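Local coordinates for prophage pi2 protein 01, integrase (Lactococcus lactis, PDB 3LYS) that probably binds DNA as the helical core-binding domain of a phage integrase, a family that inserts phage DNA into the host chromosome, at residues 9-14 against 84-89; 36-41 against 61-66. The protein carries 1 engineered substitution. All coordinates share one frame; numbering follows the deposited sequence.

Contact 1 of 2, residues 9-14 against 84-89; sequences SEYFKD and QCLIEE. Engineered in segment 84-89: Cys85 (natural residue Pro).
Tyr11 on helix 8-19 and Leu86 near the C-terminal end of helix 69-88 face each other across backbones that stay well apart, their CA atoms 9.8 Å from one another, so a tyrosine and a leucine reaching from opposite directions bridge the gap. The tyrosine ring is swung out by a first torsion that sets CG anti to the backbone N (chi1 164°), which carries the phenol toward the last turns of helix 69-88. Leu86 answers with both of its methyl branches. CD2 lies over one face of the ring in a CH-pi contact, 4.1 Å from the centroid of the Tyr11 ring and 18° off the ring normal, displaced toward the rim. Leu86 CD1 lies above the same face, past the rim near CE2 and the hydroxyl, 3.5 Å from Tyr11 CE2 and 3.7 Å from Tyr11 OH. Leu86 CB also approaches the hydroxyl, at 3.9 Å from Tyr11 OH. The hydroxyl of this buried tyrosine is hydrogen-bonded to Ser82 O, one turn before Leu86 on helix 69-88; the bond anchors the far end of the ring while the leucine packs against its face. Cys85, an engineered residue, skirts the hydroxyl with its CB and otherwise turns to Trp15 and Tyr19 on helix 8-19. Leu86 also touches Ile48 and Arg91 in loops, so its packing continues beyond the two helices. Joining the first and last helices of the four-helix bundle in this way is consistent with the compact SAM-like, core-binding domain of phage integrases.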
loop_
_atom_site.group_PDB
_atom_site.type_symbol
_atom_site.label_atom_id
_atom_site.label_comp_id
_atom_site.label_asym_id
_atom_site.label_seq_id
_atom_site.Cartn_x
_atom_site.Cartn_y
_atom_site.Cartn_z
ATOM N N SER A 9 4.414 6.183 2.221
ATOM C CA SER A 9 5.008 6.245 0.882
ATOM C C SER A 9 6.490 5.924 0.919
ATOM O O SER A 9 6.958 5.020 0.226
ATOM C CB SER A 9 4.785 7.631 0.251
ATOM O OG SER A 9 5.122 8.696 1.145
ATOM N N GLU A 10 7.217 6.661 1.752
ATOM C CA GLU A 10 8.654 6.485 1.898
ATOM C C GLU A 10 9.038 5.041 2.186
ATOM O O GLU A 10 9.914 4.472 1.539
ATOM C CB GLU A 10 9.157 7.383 3.013
ATOM C CG GLU A 10 10.643 7.526 3.011
ATOM C CD GLU A 10 11.107 8.527 4.032
ATOM O OE1 GLU A 10 10.671 9.701 3.967
ATOM O OE2 GLU A 10 11.914 8.139 4.906
ATOM N N TYR A 11 8.376 4.465 3.177
ATOM C CA TYR A 11 8.620 3.094 3.555
ATOM C C TYR A 11 8.366 2.141 2.399
ATOM O O TYR A 11 9.179 1.270 2.130
ATOM C CB TYR A 11 7.740 2.707 4.739
ATOM C CG TYR A 11 7.645 1.218 4.952
ATOM C CD1 TYR A 11 6.584 0.490 4.413
ATOM C CD2 TYR A 11 8.652 0.521 5.623
ATOM C CE1 TYR A 11 6.523 -0.892 4.525
ATOM C CE2 TYR A 11 8.607 -0.864 5.741
ATOM C CZ TYR A 11 7.541 -1.562 5.189
ATOM O OH TYR A 11 7.506 -2.929 5.290
ATOM N N PHE A 12 7.244 2.292 1.708
ATOM C CA PHE A 12 6.949 1.394 0.597
ATOM C C PHE A 12 8.131 1.295 -0.355
ATOM O O PHE A 12 8.531 0.201 -0.738
ATOM C CB PHE A 12 5.689 1.855 -0.150
ATOM C CG PHE A 12 5.190 0.864 -1.172
ATOM C CD1 PHE A 12 5.586 0.949 -2.497
ATOM C CD2 PHE A 12 4.324 -0.161 -0.802
ATOM C CE1 PHE A 12 5.123 0.032 -3.441
ATOM C CE2 PHE A 12 3.857 -1.083 -1.740
ATOM C CZ PHE A 12 4.258 -0.985 -3.058
ATOM N N LYS A 13 8.696 2.436 -0.733
ATOM C CA LYS A 13 9.841 2.449 -1.641
ATOM C C LYS A 13 10.970 1.661 -0.992
ATOM O O LYS A 13 11.523 0.752 -1.599
ATOM C CB LYS A 13 10.287 3.885 -1.911
ATOM C CG LYS A 13 11.465 4.021 -2.864
ATOM C CD LYS A 13 11.744 5.495 -3.196
ATOM C CE LYS A 13 12.834 5.643 -4.258
ATOM N NZ LYS A 13 14.171 5.144 -3.814
ATOM N N ASP A 14 11.293 2.019 0.249
ATOM C CA ASP A 14 12.343 1.360 1.032
ATOM C C ASP A 14 12.158 -0.160 0.926
ATOM O O ASP A 14 13.079 -0.887 0.556
ATOM C CB ASP A 14 12.222 1.833 2.496
ATOM C CG ASP A 14 13.428 1.474 3.356
ATOM O OD1 ASP A 14 13.833 0.293 3.343
ATOM O OD2 ASP A 14 13.952 2.373 4.061
ATOM N N GLN A 84 2.784 -6.480 5.644
ATOM C CA GLN A 84 3.043 -7.792 6.224
ATOM C C GLN A 84 4.400 -7.882 6.913
ATOM O O GLN A 84 4.476 -8.155 8.107
ATOM C CB GLN A 84 2.975 -8.871 5.151
ATOM C CG GLN A 84 1.656 -8.941 4.441
ATOM C CD GLN A 84 0.493 -9.094 5.403
ATOM O OE1 GLN A 84 0.091 -8.131 6.070
ATOM N NE2 GLN A 84 -0.055 -10.308 5.488
ATOM N N CYS A 85 5.470 -7.664 6.156
ATOM C CA CYS A 85 6.802 -7.737 6.727
ATOM C C CYS A 85 6.856 -6.777 7.905
ATOM O O CYS A 85 7.509 -7.040 8.911
ATOM C CB CYS A 85 7.882 -7.381 5.681
ATOM S SG CYS A 85 9.523 -8.202 5.942
ATOM N N LEU A 86 6.141 -5.670 7.806
ATOM C CA LEU A 86 6.156 -4.707 8.896
ATOM C C LEU A 86 5.555 -5.333 10.149
ATOM O O LEU A 86 5.983 -5.053 11.269
ATOM C CB LEU A 86 5.385 -3.456 8.492
ATOM C CG LEU A 86 5.911 -2.129 9.042
ATOM C CD1 LEU A 86 7.416 -1.984 8.838
ATOM C CD2 LEU A 86 5.172 -1.032 8.319
ATOM N N ILE A 87 4.567 -6.197 9.956
ATOM C CA ILE A 87 3.932 -6.873 11.078
ATOM C C ILE A 87 4.852 -7.981 11.589
ATOM O O ILE A 87 5.190 -8.036 12.777
ATOM C CB ILE A 87 2.597 -7.516 10.652
ATOM C CG1 ILE A 87 1.583 -6.430 10.255
ATOM C CG2 ILE A 87 2.061 -8.398 11.779
ATOM C CD1 ILE A 87 1.154 -5.513 11.396
ATOM N N GLU A 88 5.241 -8.867 10.673
ATOM C CA GLU A 88 6.122 -9.991 10.972
ATOM C C GLU A 88 7.334 -9.540 11.799
ATOM O O GLU A 88 7.721 -10.187 12.773
ATOM C CB GLU A 88 6.577 -10.630 9.654
ATOM C CG GLU A 88 6.458 -12.143 9.639
ATOM C CD GLU A 88 7.562 -12.826 10.439
ATOM O OE1 GLU A 88 7.413 -14.021 10.772
ATOM O OE2 GLU A 88 8.584 -12.168 10.728
ATOM N N GLU A 89 7.902 -8.408 11.403
ATOM C CA GLU A 89 9.056 -7.831 12.064
ATOM C C GLU A 89 8.705 -7.299 13.436
ATOM O O GLU A 89 9.591 -6.995 14.235
ATOM C CB GLU A 89 9.630 -6.699 11.212
ATOM C CG GLU A 89 10.241 -7.184 9.903
ATOM C CD GLU A 89 10.747 -6.060 9.034
ATOM O OE1 GLU A 89 11.240 -5.037 9.589
ATOM O OE2 GLU A 89 10.673 -6.215 7.793
#

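Contact 2 of 2, residues 36-41 against 61-66; sequences LKYLKT and NKFAET
Tyr38 and Phe63 are brought together by different first torsions: the tyrosine holds CG beside its backbone N and anti to the carbonyl carbon (chi1 -78°), whereas the phenylalanine extends CG anti to its own N (chi1 -178°). The outcome is a T-shaped, edge-to-face aromatic pair linking helix 26-42 to the end of helix 53-64 in the SAM-like core-binding domain of the integrase. The two side chains cross at about a right angle, with ring planes at 83° and centroids of the Tyr38 and Phe63 rings 4.8 Å apart. Phe63 supplies the edge, inserting CE2 above the centre of the tyrosine face, while its CZ leans toward the CE1 side, 3.7 Å from Tyr38 CE1. The backbones keep their distance, Tyr38 CA and Phe63 CA being 8.9 Å apart, and between these two segments it is the two rings that meet. This pair belongs to a larger aromatic cluster: His67 stacks on Phe63 and meets Tyr38 edge-to-face, and Phe75 of helix 69-88 reaches both rings. Phe63 is buried in this cluster, while Tyr38 is partly exposed. Just beyond Phe63 the chain leaves the helix at Glu65, where a salt bridge joins Lys62 NZ to Glu65 OE2 at 3.0 Å, although the placement of the Glu65 side chain, and with it the geometry of this ion pair, is doubtful. Back at the rings, Phe63 CE2 lies 3.7 Å from both Tyr38 CG and Tyr38 CD1.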
loop_
_atom_site.group_PDB
_atom_site.type_symbol
_atom_site.label_atom_id
_atom_site.label_comp_id
_atom_site.label_asym_id
_atom_site.label_seq_id
_atom_site.Cartn_x
_atom_site.Cartn_y
_atom_site.Cartn_z
ATOM N N LEU A 36 3.704 2.819 -5.735
ATOM C CA LEU A 36 4.474 3.773 -4.961
ATOM C C LEU A 36 3.976 5.167 -5.301
ATOM O O LEU A 36 3.623 5.944 -4.424
ATOM C CB LEU A 36 5.959 3.670 -5.304
ATOM C CG LEU A 36 6.813 4.885 -4.921
ATOM C CD1 LEU A 36 6.803 5.079 -3.417
ATOM C CD2 LEU A 36 8.227 4.694 -5.427
ATOM N N LYS A 37 3.963 5.477 -6.590
ATOM C CA LYS A 37 3.501 6.770 -7.089
ATOM C C LYS A 37 2.130 7.078 -6.505
ATOM O O LYS A 37 1.924 8.117 -5.877
ATOM C CB LYS A 37 3.429 6.720 -8.622
ATOM C CG LYS A 37 3.103 8.031 -9.331
ATOM C CD LYS A 37 3.235 7.888 -10.861
ATOM C CE LYS A 37 2.919 9.203 -11.577
ATOM N NZ LYS A 37 3.191 9.152 -13.038
ATOM N N TYR A 38 1.193 6.163 -6.725
ATOM C CA TYR A 38 -0.161 6.310 -6.204
ATOM C C TYR A 38 -0.102 6.677 -4.735
ATOM O O TYR A 38 -0.716 7.644 -4.295
ATOM C CB TYR A 38 -0.930 4.996 -6.357
ATOM C CG TYR A 38 -1.441 4.724 -7.749
ATOM C CD1 TYR A 38 -1.615 3.430 -8.193
ATOM C CD2 TYR A 38 -1.805 5.762 -8.606
ATOM C CE1 TYR A 38 -2.145 3.161 -9.442
ATOM C CE2 TYR A 38 -2.342 5.499 -9.869
ATOM C CZ TYR A 38 -2.508 4.180 -10.268
ATOM O OH TYR A 38 -3.074 3.865 -11.480
ATOM N N LEU A 39 0.651 5.891 -3.983
ATOM C CA LEU A 39 0.796 6.130 -2.565
ATOM C C LEU A 39 1.206 7.576 -2.278
ATOM O O LEU A 39 0.650 8.212 -1.395
ATOM C CB LEU A 39 1.821 5.157 -1.985
ATOM C CG LEU A 39 1.507 4.531 -0.631
ATOM C CD1 LEU A 39 0.130 3.914 -0.629
ATOM C CD2 LEU A 39 2.552 3.482 -0.324
ATOM N N LYS A 40 2.157 8.109 -3.034
ATOM C CA LYS A 40 2.605 9.472 -2.795
ATOM C C LYS A 40 1.494 10.488 -2.987
ATOM O O LYS A 40 1.452 11.526 -2.320
ATOM C CB LYS A 40 3.792 9.814 -3.703
ATOM C CG LYS A 40 5.053 9.021 -3.425
ATOM C CD LYS A 40 6.199 9.549 -4.259
ATOM C CE LYS A 40 7.485 8.787 -3.983
ATOM N NZ LYS A 40 8.611 9.262 -4.843
ATOM N N THR A 41 0.591 10.174 -3.903
ATOM C CA THR A 41 -0.545 11.044 -4.225
ATOM C C THR A 41 -1.646 10.948 -3.158
ATOM O O THR A 41 -1.800 11.840 -2.328
ATOM C CB THR A 41 -1.152 10.655 -5.591
ATOM O OG1 THR A 41 -0.126 10.672 -6.590
ATOM C CG2 THR A 41 -2.237 11.623 -5.978
ATOM N N ASN A 61 -11.221 4.071 -0.970
ATOM C CA ASN A 61 -12.456 4.499 -1.631
ATOM C C ASN A 61 -12.172 5.649 -2.591
ATOM O O ASN A 61 -12.496 5.566 -3.774
ATOM C CB ASN A 61 -13.514 4.928 -0.606
ATOM C CG ASN A 61 -14.140 3.745 0.127
ATOM O OD1 ASN A 61 -14.775 2.868 -0.471
ATOM N ND2 ASN A 61 -13.960 3.718 1.433
ATOM N N LYS A 62 -11.556 6.712 -2.085
ATOM C CA LYS A 62 -11.233 7.870 -2.912
ATOM C C LYS A 62 -10.567 7.398 -4.208
ATOM O O LYS A 62 -10.846 7.905 -5.289
ATOM C CB LYS A 62 -10.313 8.822 -2.123
ATOM C CG LYS A 62 -9.825 10.086 -2.850
ATOM C CD LYS A 62 -10.975 10.956 -3.345
ATOM C CE LYS A 62 -11.934 11.349 -2.220
ATOM N NZ LYS A 62 -13.151 12.062 -2.723
ATOM N N PHE A 63 -9.705 6.400 -4.094
ATOM C CA PHE A 63 -8.996 5.869 -5.248
ATOM C C PHE A 63 -9.940 5.172 -6.229
ATOM O O PHE A 63 -9.816 5.318 -7.446
ATOM C CB PHE A 63 -7.913 4.900 -4.752
ATOM C CG PHE A 63 -7.057 4.314 -5.843
ATOM C CD1 PHE A 63 -7.501 3.220 -6.600
ATOM C CD2 PHE A 63 -5.806 4.854 -6.120
ATOM C CE1 PHE A 63 -6.709 2.677 -7.615
ATOM C CE2 PHE A 63 -5.015 4.315 -7.129
ATOM C CZ PHE A 63 -5.471 3.222 -7.880
ATOM N N ALA A 64 -10.891 4.422 -5.689
ATOM C CA ALA A 64 -11.825 3.680 -6.520
ATOM C C ALA A 64 -12.731 4.545 -7.390
ATOM O O ALA A 64 -13.244 4.080 -8.411
ATOM C CB ALA A 64 -12.667 2.767 -5.658
ATOM N N GLU A 65 -12.933 5.799 -7.002
ATOM C CA GLU A 65 -13.802 6.653 -7.783
ATOM C C GLU A 65 -13.113 7.296 -8.984
ATOM O O GLU A 65 -13.607 8.276 -9.531
ATOM C CB GLU A 65 -14.440 7.718 -6.888
ATOM C CG GLU A 65 -13.460 8.507 -6.054
ATOM C CD GLU A 65 -14.131 9.512 -5.120
ATOM O OE1 GLU A 65 -14.858 9.092 -4.198
ATOM O OE2 GLU A 65 -13.934 10.728 -5.315
ATOM N N THR A 66 -11.982 6.734 -9.404
ATOM C CA THR A 66 -11.246 7.244 -10.563
ATOM C C THR A 66 -10.382 6.143 -11.154
ATOM O O THR A 66 -9.550 6.393 -12.022
ATOM C CB THR A 66 -10.313 8.446 -10.198
ATOM O OG1 THR A 66 -9.763 8.260 -8.883
ATOM C CG2 THR A 66 -11.069 9.764 -10.265
#

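How the contacts relate
Contacts 1 and 2 lie on opposite sides of the chain's centre, their own centres about 18 Å apart, and between them they use all four helices. Contact 1 ties helix 8-19 to helix 69-88 and is the more buried; contact 2, joining helices 26-42 and 53-64, is nested within the loop that contact 1 closes and is only partly buried. An aliphatic side chain against a phenol carries the first, two perpendicular rings the second. Helices 8-19 and 26-42 connect the two sites directly: Phe12 CB packs 3.5 Å from Leu39 CD2, and Ser9 O lies 3.6 Å from Leu36 CD1.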